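PDB 3TVA: xylose isomerase domain protein TIM barrel from Planctomyces limnophilus, which probably acts as an isomerase, as its family assignment suggests, and binds a magnesium ion inside a TIM barrel. Local coordinates for residues G14-V19 / V69-F74; T37-A42 / P255-R260. All blocks are in the same frame, centred on the assembly; numbering follows the deposited sequence.

Interaction 1. Residues G14-V19 / V69-F74; sequences GVFTSV and VIFGGF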
ATOM      1  N   GLY A  14       7.451  -9.022   5.584  1.00 29.85           N
ATOM      2  CA  GLY A  14       8.129  -7.827   5.141  1.00 26.39           C
ATOM      3  C   GLY A  14       7.715  -6.679   6.018  1.00 25.13           C
ATOM      4  O   GLY A  14       6.821  -6.814   6.862  1.00 22.16           O
ATOM      5  N   VAL A  15       8.422  -5.565   5.882  1.00 23.10           N
ATOM      6  CA  VAL A  15       8.016  -4.343   6.551  1.00 19.37           C
ATOM      7  C   VAL A  15       8.017  -3.214   5.537  1.00 22.05           C
ATOM      8  O   VAL A  15       8.723  -3.259   4.524  1.00 19.12           O
ATOM      9  CB  VAL A  15       8.920  -3.983   7.763  1.00 23.28           C
ATOM     10  CG1 VAL A  15       8.923  -5.125   8.795  1.00 21.53           C
ATOM     11  CG2 VAL A  15      10.332  -3.659   7.299  1.00 20.57           C
ATOM     12  N   PHE A  16       7.194  -2.210   5.801  1.00 22.50           N
ATOM     13  CA  PHE A  16       7.088  -1.077   4.912  1.00 24.04           C
ATOM     14  C   PHE A  16       8.163  -0.088   5.358  1.00 24.65           C
ATOM     15  O   PHE A  16       8.192   0.314   6.512  1.00 28.58           O
ATOM     16  CB  PHE A  16       5.670  -0.485   4.972  1.00 20.31           C
ATOM     17  CG  PHE A  16       5.436   0.607   3.981  1.00 28.46           C
ATOM     18  CD1 PHE A  16       4.804   0.342   2.775  1.00 31.31           C
ATOM     19  CD2 PHE A  16       5.858   1.902   4.246  1.00 33.49           C
ATOM     20  CE1 PHE A  16       4.593   1.351   1.844  1.00 30.49           C
ATOM     21  CE2 PHE A  16       5.647   2.922   3.318  1.00 37.86           C
ATOM     22  CZ  PHE A  16       5.006   2.638   2.119  1.00 32.87           C
ATOM     23  N   THR A  17       9.044   0.292   4.442  0.64 25.47           N
ATOM     24  CA  THR A  17      10.195   1.117   4.781  0.64 28.31           C
ATOM     25  C   THR A  17      10.212   2.426   4.010  0.64 30.13           C
ATOM     26  O   THR A  17       9.460   2.607   3.050  0.64 26.28           O
ATOM     27  CB  THR A  17      11.521   0.388   4.488  0.64 33.33           C
ATOM     28  OG1 THR A  17      11.608   0.088   3.089  0.64 30.80           O
ATOM     29  CG2 THR A  17      11.608  -0.898   5.295  0.64 35.14           C
ATOM     30  N   SER A  18      11.049   3.351   4.476  1.00 32.26           N
ATOM     31  CA  SER A  18      11.272   4.629   3.803  1.00 36.62           C
ATOM     32  C   SER A  18      12.770   4.847   3.672  1.00 34.97           C
ATOM     33  O   SER A  18      13.509   4.511   4.592  1.00 40.63           O
ATOM     34  CB  SER A  18      10.692   5.796   4.620  1.00 40.01           C
ATOM     35  OG  SER A  18       9.284   5.889   4.485  1.00 39.51           O
ATOM     36  N   VAL A  19      13.233   5.343   2.527  1.00 34.92           N
ATOM     37  CA  VAL A  19      14.593   5.896   2.443  1.00 38.66           C
ATOM     38  C   VAL A  19      14.707   7.266   3.129  1.00 44.61           C
ATOM     39  O   VAL A  19      15.531   7.474   4.026  1.00 47.43           O
ATOM     40  CB  VAL A  19      15.040   6.056   0.977  1.00 37.55           C
ATOM     41  CG1 VAL A  19      16.456   6.650   0.907  1.00 38.46           C
ATOM     42  CG2 VAL A  19      14.954   4.722   0.258  1.00 34.19           C
ATOM     43  N   VAL A  69       7.515  -3.748  -3.696  1.00 19.42           N
ATOM     44  CA  VAL A  69       6.710  -2.660  -4.234  1.00 16.26           C
ATOM     45  C   VAL A  69       7.354  -1.333  -3.835  1.00 18.17           C
ATOM     46  O   VAL A  69       7.870  -1.191  -2.723  1.00 18.32           O
ATOM     47  CB  VAL A  69       5.241  -2.651  -3.676  1.00 16.45           C
ATOM     48  CG1 VAL A  69       4.424  -1.561  -4.355  1.00 14.79           C
ATOM     49  CG2 VAL A  69       4.524  -4.016  -3.827  1.00 15.68           C
ATOM     50  N   ILE A  70       7.334  -0.359  -4.743  1.00 16.59           N
ATOM     51  CA  ILE A  70       7.734   0.997  -4.390  1.00 15.91           C
ATOM     52  C   ILE A  70       6.519   1.931  -4.428  1.00 15.49           C
ATOM     53  O   ILE A  70       5.845   2.037  -5.444  1.00 16.55           O
ATOM     54  CB  ILE A  70       8.884   1.510  -5.300  1.00 18.73           C
ATOM     55  CG1 ILE A  70      10.152   0.687  -5.000  1.00 22.10           C
ATOM     56  CG2 ILE A  70       9.101   3.008  -5.064  1.00 16.48           C
ATOM     57  CD1 ILE A  70      11.312   0.910  -5.944  1.00 24.72           C
ATOM     58  N   PHE A  71       6.236   2.596  -3.314  1.00 15.09           N
ATOM     59  CA  PHE A  71       4.999   3.361  -3.170  1.00 19.26           C
ATOM     60  C   PHE A  71       5.179   4.836  -3.484  1.00 22.94           C
ATOM     61  O   PHE A  71       6.153   5.448  -3.067  1.00 27.56           O
ATOM     62  CB  PHE A  71       4.436   3.201  -1.740  1.00 21.97           C
ATOM     63  CG  PHE A  71       3.220   2.319  -1.668  1.00 26.07           C
ATOM     64  CD1 PHE A  71       3.346   0.946  -1.565  1.00 30.59           C
ATOM     65  CD2 PHE A  71       1.946   2.867  -1.732  1.00 30.61           C
ATOM     66  CE1 PHE A  71       2.223   0.130  -1.514  1.00 33.20           C
ATOM     67  CE2 PHE A  71       0.825   2.061  -1.685  1.00 33.67           C
ATOM     68  CZ  PHE A  71       0.966   0.689  -1.574  1.00 34.93           C
ATOM     69  N   GLY A  72       4.239   5.407  -4.226  1.00 22.25           N
ATOM     70  CA  GLY A  72       4.225   6.843  -4.421  1.00 21.91           C
ATOM     71  C   GLY A  72       3.665   7.592  -3.223  1.00 27.95           C
ATOM     72  O   GLY A  72       2.870   7.064  -2.453  1.00 30.65           O
ATOM     73  N   GLY A  73       4.101   8.831  -3.069  1.00 33.15           N
ATOM     74  CA  GLY A  73       3.561   9.756  -2.087  1.00 29.08           C
ATOM     75  C   GLY A  73       4.038  11.107  -2.579  1.00 28.82           C
ATOM     76  O   GLY A  73       5.063  11.180  -3.264  1.00 27.55           O
ATOM     77  N   PHE A  74       3.326  12.176  -2.242  1.00 26.48           N
ATOM     78  CA  PHE A  74       3.560  13.444  -2.919  1.00 25.61           C
ATOM     79  C   PHE A  74       3.459  14.604  -1.961  1.00 26.29           C
ATOM     80  O   PHE A  74       2.800  14.506  -0.925  1.00 23.87           O
ATOM     81  CB  PHE A  74       2.527  13.651  -4.036  1.00 24.97           C
ATOM     82  CG  PHE A  74       2.299  12.436  -4.889  1.00 22.84           C
ATOM     83  CD1 PHE A  74       3.189  12.103  -5.895  1.00 25.37           C
ATOM     84  CD2 PHE A  74       1.195  11.625  -4.684  1.00 23.06           C
ATOM     85  CE1 PHE A  74       2.975  10.975  -6.693  1.00 25.91           C
ATOM     86  CE2 PHE A  74       0.979  10.500  -5.472  1.00 25.13           C
ATOM     87  CZ  PHE A  74       1.872  10.177  -6.476  1.00 25.68           C
TER
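Phe16 and Phe71 make this contact alone, ring against ring, in the interior of the barrel. The pair is an offset edge-to-face stack. Phe16 turns its edge toward the face of Phe71. The ring centroids are 5.6 Å apart and the planes meet at 63°, so the rings are well short of parallel. The two side chains cross at about a right angle.

CE1 and CZ of Phe16 do the touching. CE1 of Phe16 lies 3.7 Å from CD1 of Phe71. CZ of Phe16 reaches back toward the root of the other side chain and stands 3.9 Å from CB of Phe71. The offset brings this edge over CB, CG and CD1 of Phe71 and away from the ring centre. CG of Phe16 is anti to the backbone N (chi1 -174°), and this turns the ring inward, past strand 37-41, to Phe71. The contact is wholly apolar and small, about 80 Å² over both sides.

Both rings also meet the ring of His211, a magnesium ligand. Phe16 touches Glu259 and Phe71 touches Glu158, two further ligands of the ion. The pair therefore lies beside the metal site, with the side chain of Phe71 about 6 Å from the magnesium ion at the nearest atoms. A glycerol, probably from the crystallisation liquor, lies about 4 Å from the side chain of Phe71.

The backbones are not neighbours in the sheet. The nearest alpha carbons, CA of Phe16 and CA of Val69, are 9.3 Å apart. Strand 37-41 runs between strands 13-18 and 66-71 and is parallel to both, while strand 256-258 pairs with 13-18 on its other edge. Helix 97-114 packs outside, against Ile70 and Phe74.

Interaction 2. Residues T37-A42 / P255-R260; sequences TVQVHA and PLTIER. With MG (magnesium ion), chain C.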
ATOM      1  N   THR A  37      11.993  -9.304   2.907  1.00 23.03           N
ATOM      2  CA  THR A  37      11.394  -8.442   1.883  1.00 24.70           C
ATOM      3  C   THR A  37      10.919  -7.133   2.488  1.00 23.79           C
ATOM      4  O   THR A  37      10.635  -7.064   3.681  1.00 20.33           O
ATOM      5  CB  THR A  37      10.144  -9.072   1.176  1.00 25.11           C
ATOM      6  OG1 THR A  37       9.060  -9.166   2.108  1.00 30.18           O
ATOM      7  CG2 THR A  37      10.445 -10.437   0.613  1.00 27.38           C
ATOM      8  N   VAL A  38      10.845  -6.097   1.657  1.00 20.88           N
ATOM      9  CA  VAL A  38      10.258  -4.832   2.073  1.00 16.38           C
ATOM     10  C   VAL A  38       9.444  -4.230   0.932  1.00 17.36           C
ATOM     11  O   VAL A  38       9.669  -4.529  -0.242  1.00 21.21           O
ATOM     12  CB  VAL A  38      11.332  -3.784   2.481  1.00 21.00           C
ATOM     13  CG1 VAL A  38      12.108  -4.221   3.728  1.00 22.30           C
ATOM     14  CG2 VAL A  38      12.283  -3.486   1.318  1.00 18.62           C
ATOM     15  N   GLN A  39       8.505  -3.368   1.295  1.00 16.59           N
ATOM     16  CA  GLN A  39       7.968  -2.389   0.369  1.00 19.20           C
ATOM     17  C   GLN A  39       8.607  -1.075   0.769  1.00 21.53           C
ATOM     18  O   GLN A  39       8.947  -0.870   1.926  1.00 23.94           O
ATOM     19  CB  GLN A  39       6.450  -2.280   0.483  1.00 16.89           C
ATOM     20  CG  GLN A  39       5.720  -3.519   0.006  1.00 16.07           C
ATOM     21  CD  GLN A  39       4.228  -3.295  -0.045  1.00 21.20           C
ATOM     22  OE1 GLN A  39       3.770  -2.159   0.028  1.00 24.49           O
ATOM     23  NE2 GLN A  39       3.458  -4.374  -0.170  1.00 19.81           N
ATOM     24  N   VAL A  40       8.813  -0.197  -0.197  1.00 16.19           N
ATOM     25  CA  VAL A  40       9.549   1.025   0.067  1.00 20.26           C
ATOM     26  C   VAL A  40       8.769   2.242  -0.400  1.00 25.23           C
ATOM     27  O   VAL A  40       8.303   2.290  -1.544  1.00 23.00           O
ATOM     28  CB  VAL A  40      10.899   1.017  -0.686  1.00 21.55           C
ATOM     29  CG1 VAL A  40      11.725   2.225  -0.305  1.00 27.48           C
ATOM     30  CG2 VAL A  40      11.661  -0.259  -0.372  1.00 27.63           C
ATOM     31  N   HIS A  41       8.644   3.238   0.466  1.00 20.12           N
ATOM     32  CA  HIS A  41       8.142   4.511   0.007  1.00 21.23           C
ATOM     33  C   HIS A  41       9.204   5.157  -0.900  1.00 23.41           C
ATOM     34  O   HIS A  41      10.378   5.203  -0.550  1.00 26.39           O
ATOM     35  CB  HIS A  41       7.795   5.424   1.178  1.00 23.54           C
ATOM     36  CG  HIS A  41       6.967   6.607   0.782  1.00 29.19           C
ATOM     37  ND1 HIS A  41       7.468   7.640   0.014  1.00 33.07           N
ATOM     38  CD2 HIS A  41       5.668   6.909   1.019  1.00 26.65           C
ATOM     39  CE1 HIS A  41       6.518   8.541  -0.183  1.00 32.79           C
ATOM     40  NE2 HIS A  41       5.416   8.119   0.415  1.00 33.73           N
ATOM     41  N   ALA A  42       8.799   5.637  -2.072  1.00 23.17           N
ATOM     42  CA  ALA A  42       9.759   6.228  -3.006  1.00 22.78           C
ATOM     43  C   ALA A  42      10.453   7.430  -2.373  1.00 18.90           C
ATOM     44  O   ALA A  42       9.843   8.191  -1.633  1.00 18.81           O
ATOM     45  CB  ALA A  42       9.076   6.645  -4.310  1.00 22.46           C
ATOM     46  N   PRO A 255       4.217 -11.756  -0.256  1.00 21.70           N
ATOM     47  CA  PRO A 255       4.725 -11.245   1.023  1.00 19.03           C
ATOM     48  C   PRO A 255       3.623 -10.701   1.926  1.00 18.91           C
ATOM     49  O   PRO A 255       2.614 -10.156   1.452  1.00 20.19           O
ATOM     50  CB  PRO A 255       5.665 -10.100   0.601  1.00 20.40           C
ATOM     51  CG  PRO A 255       6.083 -10.450  -0.796  1.00 22.58           C
ATOM     52  CD  PRO A 255       4.860 -11.105  -1.415  1.00 19.18           C
ATOM     53  N   LEU A 256       3.819 -10.844   3.227  1.00 18.39           N
ATOM     54  CA  LEU A 256       2.938 -10.200   4.189  1.00 21.65           C
ATOM     55  C   LEU A 256       3.692  -8.985   4.692  1.00 26.28           C
ATOM     56  O   LEU A 256       4.607  -9.108   5.507  1.00 28.17           O
ATOM     57  CB  LEU A 256       2.661 -11.151   5.358  1.00 19.72           C
ATOM     58  CG  LEU A 256       2.060 -12.532   5.034  1.00 21.70           C
ATOM     59  CD1 LEU A 256       1.969 -13.410   6.298  1.00 21.11           C
ATOM     60  CD2 LEU A 256       0.683 -12.389   4.381  1.00 23.47           C
ATOM     61  N   THR A 257       3.277  -7.800   4.260  1.00 23.17           N
ATOM     62  CA  THR A 257       4.056  -6.618   4.560  1.00 21.18           C
ATOM     63  C   THR A 257       3.439  -5.855   5.720  1.00 20.03           C
ATOM     64  O   THR A 257       2.358  -5.271   5.600  1.00 22.63           O
ATOM     65  CB  THR A 257       4.202  -5.682   3.339  1.00 21.64           C
ATOM     66  OG1 THR A 257       4.646  -6.431   2.200  1.00 20.81           O
ATOM     67  CG2 THR A 257       5.208  -4.561   3.649  1.00 18.94           C
ATOM     68  N   ILE A 258       4.143  -5.863   6.843  1.00 19.54           N
ATOM     69  CA  ILE A 258       3.698  -5.164   8.032  1.00 22.18           C
ATOM     70  C   ILE A 258       3.851  -3.660   7.851  1.00 24.47           C
ATOM     71  O   ILE A 258       4.921  -3.158   7.490  1.00 25.01           O
ATOM     72  CB  ILE A 258       4.524  -5.568   9.269  1.00 22.22           C
ATOM     73  CG1 ILE A 258       4.551  -7.083   9.437  1.00 21.93           C
ATOM     74  CG2 ILE A 258       3.981  -4.891  10.514  1.00 19.80           C
ATOM     75  CD1 ILE A 258       5.661  -7.571  10.383  1.00 24.31           C
ATOM     76  N   GLU A 259       2.777  -2.939   8.116  1.00 23.34           N
ATOM     77  CA  GLU A 259       2.832  -1.495   8.100  1.00 25.99           C
ATOM     78  C   GLU A 259       2.353  -0.958   9.438  1.00 29.94           C
ATOM     79  O   GLU A 259       1.261  -1.294   9.878  1.00 26.51           O
ATOM     80  CB  GLU A 259       1.958  -0.933   6.985  1.00 20.57           C
ATOM     81  CG  GLU A 259       2.080   0.583   6.879  1.00 25.96           C
ATOM     82  CD  GLU A 259       1.242   1.131   5.748  1.00 31.17           C
ATOM     83  OE1 GLU A 259       0.048   0.804   5.722  1.00 26.32           O
ATOM     84  OE2 GLU A 259       1.779   1.855   4.885  1.00 31.37           O
ATOM     85  N   ARG A 260       3.179  -0.163  10.110  1.00 30.36           N
ATOM     86  CA  ARG A 260       2.724   0.505  11.325  1.00 29.37           C
ATOM     87  C   ARG A 260       3.159   1.949  11.249  1.00 31.26           C
ATOM     88  O   ARG A 260       4.364   2.245  11.377  1.00 30.23           O
ATOM     89  CB  ARG A 260       3.362  -0.163  12.539  1.00 26.43           C
ATOM     90  CG  ARG A 260       2.982   0.446  13.873  1.00 28.62           C
ATOM     91  CD  ARG A 260       1.737  -0.207  14.462  1.00 28.25           C
ATOM     92  NE  ARG A 260       1.400   0.387  15.752  1.00 28.91           N
ATOM     93  CZ  ARG A 260       0.601   1.438  15.908  1.00 32.76           C
ATOM     94  NH1 ARG A 260       0.044   2.023  14.846  1.00 27.41           N
ATOM     95  NH2 ARG A 260       0.366   1.910  17.130  1.00 37.08           N
TER
HETATM   96 MG    MG C 291      -1.302   0.519   3.685  1.00  7.92          MG
HETATM   97  O   HOH W   1       7.391  -6.911   1.170  1.00 23.45           O
HETATM   98  O   HOH W   2       2.900  -7.587   0.383  1.00 15.83           O
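CG of Gln39 (chi1 -68°) and OG1 of Thr257 (chi1 -50°) are both anti to their own carbonyl carbons, and the two side chains meet inside the barrel. The extended chain of Gln39 beyond CG lies against Thr257, whose CG2 packs 3.8 Å from CG of Gln39. Gln39 NE2 stands 3.4 Å from Thr257 OG1.

Two waters knit the polar atoms together. One bridges Thr37 OG1 and Thr257 OG1, 3.0 Å from each, and donates to Thr257. The other accepts from Thr257 OG1 at 2.8 Å, donates to Pro255 O, and takes a weak bond from Gln39 NE2. The buried Thr257 hydroxyl thus both accepts and donates. Thr37 OG1 also rests 3.8 Å from Pro255 CB.

Gln39 OE1 is hydrogen-bonded to NE2 of His211, whose ND1 binds the magnesium ion, so Gln39 is a second-shell residue. Glu259 OE1 binds the same ion at 2.5 Å, with Glu158, Asp184 and His211 completing the protein ligands.

Strand 13-18 separates strands 37-41 and 256-258. Strand 207-216 flanks 256-258 on its other edge, and helix 266-287 packs outside on Ile258.

Both interactions are buried in the barrel core, with centres about 6 Å apart, and both span one intervening parallel strand. The first reaches across strand 37-41, which belongs to interaction 2. The second reaches across strand 13-18, which belongs to interaction 1. The strands follow one another in the sheet in the order 256-258, 13-18, 37-41 and 66-71. Probable backbone hydrogen bonds join them, Phe71 N to Val40 O and Thr17 N to Gln39 O. Their chemistry differs. Interaction 1 is purely aromatic, whereas interaction 2 is polar and water-mediated and contains a metal ligand. Both supply side chains around His211.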